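Local coordinates for anthrone oxidase-like protein (Streptomyces ambofaciens, PDB 5F9P), which catalyses oxidative C-C bond cleavage that opens ring B in atypical angucycline biosynthesis, probably acting as a monooxygenase, at residues N14-D19 and H55-F60; S45-S50 and Y221-T226; G51-G56 and Y217-Q222. One frame throughout, in Å; residues are numbered along the deposited sequence.

Interaction 1: N14-D19 and H55-F60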
ATOM      1  N   ASN A  14      -2.639   0.903  -5.954  1.00 11.35           N
ATOM      2  CA  ASN A  14      -2.543   0.163  -7.202  1.00 11.08           C
ATOM      3  C   ASN A  14      -1.427  -0.869  -7.080  1.00 12.55           C
ATOM      4  O   ASN A  14      -0.247  -0.527  -6.967  1.00 10.73           O
ATOM      5  CB  ASN A  14      -2.274   1.101  -8.376  1.00 10.72           C
ATOM      6  CG  ASN A  14      -3.397   2.094  -8.606  1.00 10.11           C
ATOM      7  OD1 ASN A  14      -4.495   1.937  -8.086  1.00 12.78           O
ATOM      8  ND2 ASN A  14      -3.131   3.109  -9.423  1.00 13.92           N
ATOM      9  N   LEU A  15      -1.826  -2.134  -7.078  1.00 12.75           N
ATOM     10  CA  LEU A  15      -0.924  -3.249  -6.851  1.00 11.04           C
ATOM     11  C   LEU A  15      -0.691  -4.020  -8.143  1.00 13.57           C
ATOM     12  O   LEU A  15      -1.639  -4.462  -8.792  1.00 12.81           O
ATOM     13  CB  LEU A  15      -1.529  -4.180  -5.797  1.00 12.65           C
ATOM     14  CG  LEU A  15      -0.794  -5.505  -5.564  1.00 15.49           C
ATOM     15  CD1 LEU A  15       0.604  -5.239  -5.012  1.00 10.60           C
ATOM     16  CD2 LEU A  15      -1.602  -6.392  -4.627  1.00 14.07           C
ATOM     17  N   PHE A  16       0.577  -4.172  -8.513  1.00 12.62           N
ATOM     18  CA  PHE A  16       0.948  -4.866  -9.733  1.00 12.87           C
ATOM     19  C   PHE A  16       1.933  -5.998  -9.417  1.00 14.00           C
ATOM     20  O   PHE A  16       2.886  -5.806  -8.660  1.00 12.93           O
ATOM     21  CB  PHE A  16       1.613  -3.890 -10.698  1.00 11.09           C
ATOM     22  CG  PHE A  16       0.794  -2.662 -10.990  1.00 13.43           C
ATOM     23  CD1 PHE A  16      -0.193  -2.690 -11.961  1.00 13.37           C
ATOM     24  CD2 PHE A  16       1.023  -1.481 -10.307  1.00 10.50           C
ATOM     25  CE1 PHE A  16      -0.952  -1.571 -12.234  1.00 14.27           C
ATOM     26  CE2 PHE A  16       0.281  -0.348 -10.583  1.00 14.16           C
ATOM     27  CZ  PHE A  16      -0.713  -0.394 -11.550  1.00 12.40           C
ATOM     28  N   THR A  17       1.693  -7.171  -9.991  1.00 13.71           N
ATOM     29  CA  THR A  17       2.629  -8.287  -9.885  1.00 13.71           C
ATOM     30  C   THR A  17       3.196  -8.567 -11.274  1.00 13.25           C
ATOM     31  O   THR A  17       2.531  -8.341 -12.285  1.00 15.23           O
ATOM     32  CB  THR A  17       1.946  -9.572  -9.340  1.00 17.21           C
ATOM     33  OG1 THR A  17       0.908  -9.986 -10.239  1.00 17.26           O
ATOM     34  CG2 THR A  17       1.337  -9.311  -7.978  1.00 15.02           C
ATOM     35  N   THR A  18       4.433  -9.033 -11.331  1.00 14.58           N
ATOM     36  CA  THR A  18       5.031  -9.401 -12.603  1.00 17.27           C
ATOM     37  C   THR A  18       6.032 -10.543 -12.409  1.00 20.68           C
ATOM     38  O   THR A  18       6.285 -10.955 -11.281  1.00 14.31           O
ATOM     39  CB  THR A  18       5.693  -8.186 -13.280  1.00 18.16           C
ATOM     40  OG1 THR A  18       6.005  -8.510 -14.642  1.00 19.81           O
ATOM     41  CG2 THR A  18       6.949  -7.766 -12.533  1.00 13.53           C
ATOM     42  N   ASP A  19       6.607 -11.053 -13.498  1.00 23.02           N
ATOM     43  CA  ASP A  19       7.421 -12.267 -13.391  1.00 22.41           C
ATOM     44  C   ASP A  19       8.909 -12.145 -13.752  1.00 24.83           C
ATOM     45  O   ASP A  19       9.633 -13.137 -13.689  1.00 25.79           O
ATOM     46  CB  ASP A  19       6.775 -13.425 -14.168  1.00 21.93           C
ATOM     47  CG  ASP A  19       6.611 -13.123 -15.644  1.00 28.27           C
ATOM     48  OD1 ASP A  19       7.031 -12.031 -16.098  1.00 26.48           O
ATOM     49  OD2 ASP A  19       6.071 -13.993 -16.360  1.00 38.97           O
ATOM     50  N   HIS A  55       8.791  -9.964  -7.551  1.00 13.44           N
ATOM     51  CA  HIS A  55       8.632  -8.931  -8.572  1.00 15.22           C
ATOM     52  C   HIS A  55       7.244  -8.323  -8.553  1.00 14.88           C
ATOM     53  O   HIS A  55       6.237  -9.031  -8.509  1.00 15.05           O
ATOM     54  CB  HIS A  55       8.923  -9.485  -9.965  1.00 15.04           C
ATOM     55  CG  HIS A  55      10.226 -10.209 -10.054  1.00 17.95           C
ATOM     56  ND1 HIS A  55      11.426  -9.614  -9.730  1.00 18.24           N
ATOM     57  CD2 HIS A  55      10.520 -11.477 -10.423  1.00 19.71           C
ATOM     58  CE1 HIS A  55      12.404 -10.487  -9.895  1.00 20.00           C
ATOM     59  NE2 HIS A  55      11.881 -11.626 -10.310  1.00 20.66           N
ATOM     60  N   GLY A  56       7.200  -6.999  -8.586  1.00 11.25           N
ATOM     61  CA  GLY A  56       5.948  -6.285  -8.694  1.00 15.33           C
ATOM     62  C   GLY A  56       6.169  -4.881  -8.188  1.00 12.59           C
ATOM     63  O   GLY A  56       7.272  -4.555  -7.774  1.00 11.69           O
ATOM     64  N   THR A  57       5.120  -4.066  -8.214  1.00 12.00           N
ATOM     65  CA  THR A  57       5.187  -2.695  -7.731  1.00 10.12           C
ATOM     66  C   THR A  57       3.890  -2.324  -7.014  1.00 10.69           C
ATOM     67  O   THR A  57       2.895  -3.045  -7.082  1.00  9.29           O
ATOM     68  CB  THR A  57       5.364  -1.695  -8.897  1.00 12.41           C
ATOM     69  OG1 THR A  57       4.261  -1.832  -9.801  1.00 11.94           O
ATOM     70  CG2 THR A  57       6.657  -1.956  -9.638  1.00 11.63           C
ATOM     71  N   LEU A  58       3.906  -1.174  -6.352  1.00 11.09           N
ATOM     72  CA  LEU A  58       2.741  -0.683  -5.632  1.00 11.25           C
ATOM     73  C   LEU A  58       2.753   0.833  -5.671  1.00 10.92           C
ATOM     74  O   LEU A  58       3.772   1.454  -5.376  1.00 10.13           O
ATOM     75  CB  LEU A  58       2.757  -1.170  -4.174  1.00 12.20           C
ATOM     76  CG  LEU A  58       1.701  -0.586  -3.229  1.00 11.96           C
ATOM     77  CD1 LEU A  58       0.309  -1.068  -3.600  1.00  9.45           C
ATOM     78  CD2 LEU A  58       2.017  -0.929  -1.767  1.00 11.45           C
ATOM     79  N   ASN A  59       1.618   1.422  -6.050  1.00 10.67           N
ATOM     80  CA  ASN A  59       1.429   2.863  -5.936  1.00 11.23           C
ATOM     81  C   ASN A  59       0.451   3.176  -4.809  1.00 12.89           C
ATOM     82  O   ASN A  59      -0.690   2.695  -4.805  1.00 12.40           O
ATOM     83  CB  ASN A  59       0.917   3.450  -7.257  1.00 11.93           C
ATOM     84  CG  ASN A  59       1.446   4.843  -7.515  1.00 11.52           C
ATOM     85  OD1 ASN A  59       1.880   5.519  -6.592  1.00 12.08           O
ATOM     86  ND2 ASN A  59       1.437   5.271  -8.784  1.00 13.77           N
ATOM     87  N   PHE A  60       0.906   3.969  -3.848  1.00 11.29           N
ATOM     88  CA  PHE A  60       0.066   4.432  -2.750  1.00 13.46           C
ATOM     89  C   PHE A  60      -0.366   5.855  -3.095  1.00 12.55           C
ATOM     90  O   PHE A  60       0.462   6.772  -3.089  1.00  8.78           O
ATOM     91  CB  PHE A  60       0.879   4.418  -1.460  1.00 13.25           C
ATOM     92  CG  PHE A  60       0.067   4.601  -0.196  1.00 14.25           C
ATOM     93  CD1 PHE A  60      -0.564   5.810   0.080  1.00 12.75           C
ATOM     94  CD2 PHE A  60      -0.011   3.579   0.744  1.00 13.29           C
ATOM     95  CE1 PHE A  60      -1.279   5.986   1.258  1.00 12.43           C
ATOM     96  CE2 PHE A  60      -0.726   3.744   1.931  1.00 15.57           C
ATOM     97  CZ  PHE A  60      -1.359   4.948   2.188  1.00 13.19           C
TER
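Phe-16 and Thr-57 form a hydrogen-bonded pair of two antiparallel strands, and their side chains meet on the same face of the sheet. Thr-57 OG1 lies between its backbone N and carbonyl carbon (chi1 59°), a position that brings the hydroxyl to 3.3 Å from Phe-16 CD2, oblique to the ring. This hydroxyl is buried and has no polar partner in the model; its contacts across the strands are with ring and CB carbons of Phe-16. Helix 21-37 covers Thr-57 through Ile-28 and Met-31, while Phe-86 meets the Phe-16 ring.

On the other face, Leu-58 CG is anti to the backbone N (chi1 172°), and chi2 of 68° puts CD1 within 3.5 Å of Asn-14 O. That carbonyl also accepts the N-H of Asn-59 at 2.8 Å from N to O. Leu-15 CD1 lies 3.8 Å from Thr-57 O.

Toward the loop the pairing thins out: the bond from Thr-18 N to His-55 O is weak at 3.3 Å. Thr-18 CG2 packs on His-55 CB at 3.7 Å. With one helix-facing side and one facing strand 217-228, the pairing is consistent with the ferredoxin-like dimeric alpha-beta barrel superfamily fold, here closed within a single chain.

Interaction 2: S45-S50 and Y221-T226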
ATOM      1  N   SER A  45      -1.515  13.007  -4.258  1.00 11.77           N
ATOM      2  CA  SER A  45      -0.147  12.504  -4.243  1.00  9.90           C
ATOM      3  C   SER A  45      -0.117  11.054  -4.688  1.00 13.29           C
ATOM      4  O   SER A  45      -1.138  10.357  -4.632  1.00 12.14           O
ATOM      5  CB  SER A  45       0.461  12.617  -2.841  1.00 13.62           C
ATOM      6  OG  SER A  45      -0.012  11.573  -1.987  1.00 11.87           O
ATOM      7  N   SER A  46       1.058  10.624  -5.148  1.00 11.86           N
ATOM      8  CA  SER A  46       1.333   9.223  -5.485  1.00 12.90           C
ATOM      9  C   SER A  46       2.710   8.892  -4.943  1.00 11.53           C
ATOM     10  O   SER A  46       3.627   9.737  -4.991  1.00  9.88           O
ATOM     11  CB  SER A  46       1.348   9.010  -6.999  1.00  9.74           C
ATOM     12  OG  SER A  46       0.092   9.326  -7.584  1.00 13.35           O
ATOM     13  N   THR A  47       2.858   7.678  -4.425  1.00  9.10           N
ATOM     14  CA  THR A  47       4.133   7.204  -3.903  1.00  8.22           C
ATOM     15  C   THR A  47       4.414   5.824  -4.469  1.00 10.98           C
ATOM     16  O   THR A  47       3.702   4.863  -4.158  1.00  9.61           O
ATOM     17  CB  THR A  47       4.133   7.163  -2.374  1.00 13.04           C
ATOM     18  OG1 THR A  47       3.997   8.498  -1.872  1.00 12.54           O
ATOM     19  CG2 THR A  47       5.448   6.567  -1.843  1.00  9.68           C
ATOM     20  N   VAL A  48       5.449   5.733  -5.307  1.00  8.65           N
ATOM     21  CA  VAL A  48       5.739   4.522  -6.071  1.00  9.26           C
ATOM     22  C   VAL A  48       6.666   3.585  -5.282  1.00 10.12           C
ATOM     23  O   VAL A  48       7.694   4.023  -4.763  1.00 10.56           O
ATOM     24  CB  VAL A  48       6.401   4.877  -7.443  1.00 11.03           C
ATOM     25  CG1 VAL A  48       6.749   3.625  -8.233  1.00  7.27           C
ATOM     26  CG2 VAL A  48       5.474   5.756  -8.271  1.00 11.22           C
ATOM     27  N   HIS A  49       6.295   2.311  -5.197  1.00  8.73           N
ATOM     28  CA  HIS A  49       7.072   1.312  -4.451  1.00  8.65           C
ATOM     29  C   HIS A  49       7.593   0.240  -5.394  1.00  9.61           C
ATOM     30  O   HIS A  49       6.870  -0.210  -6.288  1.00  8.61           O
ATOM     31  CB  HIS A  49       6.222   0.618  -3.386  1.00  8.07           C
ATOM     32  CG  HIS A  49       5.598   1.548  -2.392  1.00  9.36           C
ATOM     33  ND1 HIS A  49       4.748   2.570  -2.757  1.00 10.35           N
ATOM     34  CD2 HIS A  49       5.667   1.581  -1.042  1.00  8.53           C
ATOM     35  CE1 HIS A  49       4.343   3.211  -1.674  1.00  9.84           C
ATOM     36  NE2 HIS A  49       4.878   2.624  -0.620  1.00  8.14           N
ATOM     37  N   SER A  50       8.844  -0.170  -5.179  1.00  7.47           N
ATOM     38  CA  SER A  50       9.497  -1.202  -5.979  1.00 10.13           C
ATOM     39  C   SER A  50       9.628  -2.500  -5.175  1.00 11.32           C
ATOM     40  O   SER A  50      10.159  -2.482  -4.073  1.00  9.48           O
ATOM     41  CB  SER A  50      10.897  -0.719  -6.385  1.00 11.04           C
ATOM     42  OG  SER A  50      11.595  -1.750  -7.042  1.00 15.40           O
ATOM     43  N   TYR A 221       8.799  -3.807  -0.053  1.00 10.45           N
ATOM     44  CA  TYR A 221       9.073  -2.777  -1.061  1.00 10.18           C
ATOM     45  C   TYR A 221      10.096  -1.765  -0.582  1.00 11.45           C
ATOM     46  O   TYR A 221      10.255  -1.544   0.618  1.00  9.41           O
ATOM     47  CB  TYR A 221       7.797  -1.988  -1.397  1.00  8.96           C
ATOM     48  CG  TYR A 221       6.683  -2.800  -1.990  1.00  9.53           C
ATOM     49  CD1 TYR A 221       6.604  -3.018  -3.363  1.00  9.20           C
ATOM     50  CD2 TYR A 221       5.707  -3.362  -1.178  1.00 11.44           C
ATOM     51  CE1 TYR A 221       5.579  -3.779  -3.902  1.00 10.84           C
ATOM     52  CE2 TYR A 221       4.680  -4.130  -1.706  1.00  8.85           C
ATOM     53  CZ  TYR A 221       4.614  -4.331  -3.062  1.00 11.60           C
ATOM     54  OH  TYR A 221       3.585  -5.097  -3.587  1.00 11.97           O
ATOM     55  N   GLN A 222      10.764  -1.134  -1.544  1.00 10.78           N
ATOM     56  CA  GLN A 222      11.480   0.110  -1.302  1.00 11.67           C
ATOM     57  C   GLN A 222      10.666   1.243  -1.934  1.00 11.38           C
ATOM     58  O   GLN A 222      10.141   1.092  -3.037  1.00  9.67           O
ATOM     59  CB  GLN A 222      12.881   0.047  -1.937  1.00 16.25           C
ATOM     60  CG  GLN A 222      13.677   1.353  -1.826  1.00 27.31           C
ATOM     61  CD  GLN A 222      14.933   1.395  -2.712  1.00 33.53           C
ATOM     62  OE1 GLN A 222      15.142   0.537  -3.577  1.00 35.41           O
ATOM     63  NE2 GLN A 222      15.766   2.408  -2.499  1.00 32.42           N
ATOM     64  N   VAL A 223      10.540   2.374  -1.254  1.00 13.69           N
ATOM     65  CA  VAL A 223       9.862   3.510  -1.879  1.00 13.79           C
ATOM     66  C   VAL A 223      10.867   4.184  -2.793  1.00 10.48           C
ATOM     67  O   VAL A 223      11.956   4.517  -2.350  1.00 11.66           O
ATOM     68  CB  VAL A 223       9.345   4.540  -0.863  1.00 13.00           C
ATOM     69  CG1 VAL A 223       8.830   5.795  -1.601  1.00 12.30           C
ATOM     70  CG2 VAL A 223       8.247   3.930   0.007  1.00 12.50           C
ATOM     71  N   VAL A 224      10.506   4.379  -4.059  1.00 11.31           N
ATOM     72  CA  VAL A 224      11.470   4.895  -5.033  1.00 12.88           C
ATOM     73  C   VAL A 224      11.100   6.250  -5.636  1.00 12.67           C
ATOM     74  O   VAL A 224      11.925   6.869  -6.289  1.00 11.78           O
ATOM     75  CB  VAL A 224      11.747   3.871  -6.177  1.00 14.54           C
ATOM     76  CG1 VAL A 224      12.393   2.579  -5.619  1.00 15.63           C
ATOM     77  CG2 VAL A 224      10.467   3.559  -6.948  1.00 10.85           C
ATOM     78  N   HIS A 225       9.874   6.717  -5.414  1.00 11.99           N
ATOM     79  CA  HIS A 225       9.430   7.959  -6.043  1.00 13.35           C
ATOM     80  C   HIS A 225       8.144   8.441  -5.389  1.00 11.92           C
ATOM     81  O   HIS A 225       7.236   7.651  -5.107  1.00 10.19           O
ATOM     82  CB  HIS A 225       9.228   7.739  -7.554  1.00  9.91           C
ATOM     83  CG  HIS A 225       9.087   9.001  -8.357  1.00 11.83           C
ATOM     84  ND1 HIS A 225      10.170   9.759  -8.752  1.00 11.80           N
ATOM     85  CD2 HIS A 225       7.993   9.609  -8.883  1.00 12.09           C
ATOM     86  CE1 HIS A 225       9.749  10.791  -9.464  1.00 13.28           C
ATOM     87  NE2 HIS A 225       8.431  10.722  -9.563  1.00 11.94           N
ATOM     88  N   THR A 226       8.084   9.738  -5.127  1.00 10.11           N
ATOM     89  CA  THR A 226       6.866  10.365  -4.622  1.00 13.23           C
ATOM     90  C   THR A 226       6.727  11.772  -5.189  1.00 15.18           C
ATOM     91  O   THR A 226       7.733  12.464  -5.408  1.00 12.99           O
ATOM     92  CB  THR A 226       6.875  10.472  -3.085  1.00 16.01           C
ATOM     93  OG1 THR A 226       5.568  10.828  -2.623  1.00 15.98           O
ATOM     94  CG2 THR A 226       7.854  11.534  -2.633  1.00 15.49           C
TER
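His-49 and Tyr-221 meet as an offset edge-to-face aromatic pair, the histidine edge turned toward the tyrosine face. Their planes stand at 86° and the ring centroids are 6.0 Å apart, while His-49 CB comes to 3.6 Å from Tyr-221 CB. His-49 CG stands anti to its carbonyl carbon, beside the backbone N (chi1 -57°), and from there the imidazole also lies beside Val-223, whose CG2 is 3.6 Å from His-49 CD2. Further along this face Val-223 CG1 presses on Thr-47 CG2 at 3.5 Å, tighter than usual carbon contact. Thr-47 OG1 then hydrogen-bonds Thr-226 OG1 across 2.9 Å; the two threonines point the same way, and either hydroxyl could be the donor.

The backbone sets these pairs. Val-48 faces both Val-224 and His-225, a classic beta bulge: its N donates to His-225 O and its O accepts from Val-224 N at 2.9 Å. Beyond the bulge, Ser-50 and Gln-222 exchange two bonds, with Ser-50 N 2.8 Å from Gln-222 O. The extra residue shifts the register by one and accompanies an angle of 137° between the strand directions. On the opposite face Val-224 CG1 reaches Ser-50 CB, and Val-224 CG2 packs against Val-48 CG1 at 3.9 Å.

Tyr-177 and Leu-58, outside the pair, help hold the imidazole: NE2 hydrogen-bonds Tyr-177 OH, and ND1 makes weak bonds to Leu-58 O and to Thr-47 O, the latter from the same strand and in the ring plane at its edge. Further out, His-225 NE2 is hydrogen-bonded to Asp-36 OD1. The two strands are adjacent in the barrel sheet: strand 56-63 flanks 43-51, strand 122-130 flanks 217-228, and helix 21-37 covers Val-48 through Ile-28 and Val-35.

Interaction 3: G51-G56 and Y217-Q222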
ATOM      1  N   GLY A  51       9.144  -3.614  -5.717  1.00  9.01           N
ATOM      2  CA  GLY A  51       9.090  -4.860  -4.963  1.00 13.77           C
ATOM      3  C   GLY A  51      10.455  -5.446  -4.627  1.00 14.76           C
ATOM      4  O   GLY A  51      11.370  -5.386  -5.451  1.00 12.37           O
ATOM      5  N   VAL A  52      10.591  -5.991  -3.415  1.00 14.68           N
ATOM      6  CA  VAL A  52      11.856  -6.590  -2.943  1.00 12.71           C
ATOM      7  C   VAL A  52      11.783  -8.122  -2.840  1.00 15.76           C
ATOM      8  O   VAL A  52      12.526  -8.829  -3.523  1.00 17.81           O
ATOM      9  CB  VAL A  52      12.333  -5.977  -1.583  1.00 12.04           C
ATOM     10  CG1 VAL A  52      13.500  -6.762  -1.006  1.00 12.60           C
ATOM     11  CG2 VAL A  52      12.725  -4.516  -1.752  1.00 12.39           C
ATOM     12  N   ASP A  53      10.878  -8.644  -2.007  1.00 16.33           N
ATOM     13  CA  ASP A  53      10.702 -10.097  -1.890  1.00 13.69           C
ATOM     14  C   ASP A  53      10.410 -10.746  -3.244  1.00 17.99           C
ATOM     15  O   ASP A  53      11.037 -11.733  -3.613  1.00 20.50           O
ATOM     16  CB  ASP A  53       9.598 -10.458  -0.882  1.00 16.66           C
ATOM     17  CG  ASP A  53      10.085 -10.465   0.569  1.00 19.09           C
ATOM     18  OD1 ASP A  53      11.235 -10.044   0.834  1.00 15.15           O
ATOM     19  OD2 ASP A  53       9.299 -10.892   1.452  1.00 19.56           O
ATOM     20  N   SER A  54       9.441 -10.209  -3.980  1.00 16.91           N
ATOM     21  CA  SER A  54       9.073 -10.781  -5.280  1.00 14.62           C
ATOM     22  C   SER A  54       8.783  -9.656  -6.255  1.00 17.23           C
ATOM     23  O   SER A  54       8.576  -8.519  -5.831  1.00 11.64           O
ATOM     24  CB  SER A  54       7.856 -11.701  -5.160  1.00 16.73           C
ATOM     25  OG  SER A  54       6.774 -11.013  -4.572  1.00 20.70           O
ATOM     26  N   HIS A  55       8.791  -9.964  -7.551  1.00 13.44           N
ATOM     27  CA  HIS A  55       8.632  -8.931  -8.572  1.00 15.22           C
ATOM     28  C   HIS A  55       7.244  -8.323  -8.553  1.00 14.88           C
ATOM     29  O   HIS A  55       6.237  -9.031  -8.509  1.00 15.05           O
ATOM     30  CB  HIS A  55       8.923  -9.485  -9.965  1.00 15.04           C
ATOM     31  CG  HIS A  55      10.226 -10.209 -10.054  1.00 17.95           C
ATOM     32  ND1 HIS A  55      11.426  -9.614  -9.730  1.00 18.24           N
ATOM     33  CD2 HIS A  55      10.520 -11.477 -10.423  1.00 19.71           C
ATOM     34  CE1 HIS A  55      12.404 -10.487  -9.895  1.00 20.00           C
ATOM     35  NE2 HIS A  55      11.881 -11.626 -10.310  1.00 20.66           N
ATOM     36  N   GLY A  56       7.200  -6.999  -8.586  1.00 11.25           N
ATOM     37  CA  GLY A  56       5.948  -6.285  -8.694  1.00 15.33           C
ATOM     38  C   GLY A  56       6.169  -4.881  -8.188  1.00 12.59           C
ATOM     39  O   GLY A  56       7.272  -4.555  -7.774  1.00 11.69           O
ATOM     40  N   TYR A 217      -2.172 -11.678  -0.229  1.00 15.55           N
ATOM     41  CA  TYR A 217      -0.987 -11.333  -1.007  1.00 16.01           C
ATOM     42  C   TYR A 217      -0.090 -10.445  -0.159  1.00 16.18           C
ATOM     43  O   TYR A 217      -0.517  -9.398   0.339  1.00 12.58           O
ATOM     44  CB  TYR A 217      -1.331 -10.620  -2.327  1.00 17.29           C
ATOM     45  CG  TYR A 217      -0.082 -10.141  -3.070  1.00 16.37           C
ATOM     46  CD1 TYR A 217       0.540 -10.948  -4.016  1.00 15.83           C
ATOM     47  CD2 TYR A 217       0.496  -8.911  -2.781  1.00 14.74           C
ATOM     48  CE1 TYR A 217       1.682 -10.529  -4.671  1.00 17.52           C
ATOM     49  CE2 TYR A 217       1.636  -8.478  -3.426  1.00 10.69           C
ATOM     50  CZ  TYR A 217       2.223  -9.292  -4.377  1.00 14.72           C
ATOM     51  OH  TYR A 217       3.357  -8.880  -5.028  1.00 15.39           O
ATOM     52  N   SER A 218       1.156 -10.860   0.017  1.00 14.92           N
ATOM     53  CA  SER A 218       2.095 -10.009   0.722  1.00 15.11           C
ATOM     54  C   SER A 218       3.356  -9.790  -0.102  1.00 15.41           C
ATOM     55  O   SER A 218       3.711 -10.605  -0.970  1.00 16.01           O
ATOM     56  CB  SER A 218       2.404 -10.567   2.118  1.00 15.77           C
ATOM     57  OG  SER A 218       3.098 -11.781   2.020  1.00 30.08           O
ATOM     58  N   ASN A 219       4.010  -8.663   0.136  1.00 13.72           N
ATOM     59  CA  ASN A 219       5.281  -8.371  -0.524  1.00 12.97           C
ATOM     60  C   ASN A 219       5.961  -7.270   0.265  1.00 12.98           C
ATOM     61  O   ASN A 219       5.341  -6.655   1.143  1.00 11.22           O
ATOM     62  CB  ASN A 219       5.079  -7.985  -2.003  1.00  9.80           C
ATOM     63  CG  ASN A 219       6.386  -8.080  -2.838  1.00 14.30           C
ATOM     64  OD1 ASN A 219       7.412  -8.564  -2.359  1.00 13.28           O
ATOM     65  ND2 ASN A 219       6.331  -7.619  -4.088  1.00 11.98           N
ATOM     66  N   THR A 220       7.236  -7.041  -0.017  1.00  9.04           N
ATOM     67  CA  THR A 220       7.974  -5.984   0.655  1.00 10.63           C
ATOM     68  C   THR A 220       8.478  -5.042  -0.423  1.00 10.92           C
ATOM     69  O   THR A 220       8.573  -5.435  -1.583  1.00 13.58           O
ATOM     70  CB  THR A 220       9.155  -6.541   1.458  1.00 10.66           C
ATOM     71  OG1 THR A 220       9.999  -7.300   0.584  1.00 10.58           O
ATOM     72  CG2 THR A 220       8.654  -7.455   2.593  1.00 11.76           C
ATOM     73  N   TYR A 221       8.799  -3.807  -0.053  1.00 10.45           N
ATOM     74  CA  TYR A 221       9.073  -2.777  -1.061  1.00 10.18           C
ATOM     75  C   TYR A 221      10.096  -1.765  -0.582  1.00 11.45           C
ATOM     76  O   TYR A 221      10.255  -1.544   0.618  1.00  9.41           O
ATOM     77  CB  TYR A 221       7.797  -1.988  -1.397  1.00  8.96           C
ATOM     78  CG  TYR A 221       6.683  -2.800  -1.990  1.00  9.53           C
ATOM     79  CD1 TYR A 221       6.604  -3.018  -3.363  1.00  9.20           C
ATOM     80  CD2 TYR A 221       5.707  -3.362  -1.178  1.00 11.44           C
ATOM     81  CE1 TYR A 221       5.579  -3.779  -3.902  1.00 10.84           C
ATOM     82  CE2 TYR A 221       4.680  -4.130  -1.706  1.00  8.85           C
ATOM     83  CZ  TYR A 221       4.614  -4.331  -3.062  1.00 11.60           C
ATOM     84  OH  TYR A 221       3.585  -5.097  -3.587  1.00 11.97           O
ATOM     85  N   GLN A 222      10.764  -1.134  -1.544  1.00 10.78           N
ATOM     86  CA  GLN A 222      11.480   0.110  -1.302  1.00 11.67           C
ATOM     87  C   GLN A 222      10.666   1.243  -1.934  1.00 11.38           C
ATOM     88  O   GLN A 222      10.141   1.092  -3.037  1.00  9.67           O
ATOM     89  CB  GLN A 222      12.881   0.047  -1.937  1.00 16.25           C
ATOM     90  CG  GLN A 222      13.677   1.353  -1.826  1.00 27.31           C
ATOM     91  CD  GLN A 222      14.933   1.395  -2.712  1.00 33.53           C
ATOM     92  OE1 GLN A 222      15.142   0.537  -3.577  1.00 35.41           O
ATOM     93  NE2 GLN A 222      15.766   2.408  -2.499  1.00 32.42           N
TER
HETATM   94  O   HOH W   1       6.376 -11.668  -2.044  1.00 20.26           O
HETATM   95  O   HOH W   2       4.834 -10.399  -6.355  1.00 22.67           O
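Asn-219 has CG anti to its backbone N (chi1 -163°), which places CG toward the loop, where the carboxamide meets Ser-54; Thr-220 has OG1 between its backbone N and carbonyl carbon (chi1 56°), placing the hydroxyl beside Asp-53. Together the two side chains grip the turn 52-55 at successive peptide groups. Asn-219 does so with both ends: OD1 accepts from Ser-54 N at 3.1 Å, and ND2 donates to Ser-54 O at 3.0 Å. That oxygen lies near the plane of the amide, although ND2 itself sits 45° out of the Ser-54 carbonyl plane. A weak bond from Thr-220 N to Asn-219 OD1 also restrains the rotation of the carboxamide.

Thr-220 OG1 accepts from Asp-53 N at 3.0 Å and is also hydrogen-bonded to Tyr-122 OH on the next strand. The main chain adds Val-52 N to Thr-220 O at 2.8 Å. Where the loop leaves its strand, Gly-51 CA lies 3.5 Å from Tyr-221 CD1, an oblique approach to that ring.

Two waters extend the contact around Ser-54 OG. One links it to Ser-218 O and, weakly, to Asn-219 OD1; the other connects it to His-55 O and Tyr-217 OH.

The turn is closed by Gly-51 N bonding Gly-56 O at 2.9 Å, while Gln-24 of helix 21-37 bridges Gly-51 O and Gly-56 N. The arrangement is that of a beta-hairpin loop, joining strands 43-51 and 56-63, held against the first half of strand 217-228 in the antiparallel barrel.

The three contacts follow one route across the barrel sheet, whose strands run in the order 10-17, 56-63, 43-51, 217-228. Interaction 1 joins the first two and interaction 2 the last two, their centres about 11 Å apart; between them Leu-58 O lies 2.7 Å from His-49 N, a probable hydrogen bond. Interaction 3 sets the hairpin loop between strands 43-51 and 56-63 on strand 217-228, and it shares His-55 and Gly-56 with interaction 1 and Tyr-221 and Gln-222 with interaction 2. Tyr-221 OH approaches Leu-15 CD1 at 3.3 Å, and Tyr-217 CE1 lies 3.5 Å from Thr-17 CG2, so side chains of strand 217-228 pack on those of strand 10-17 inside the barrel.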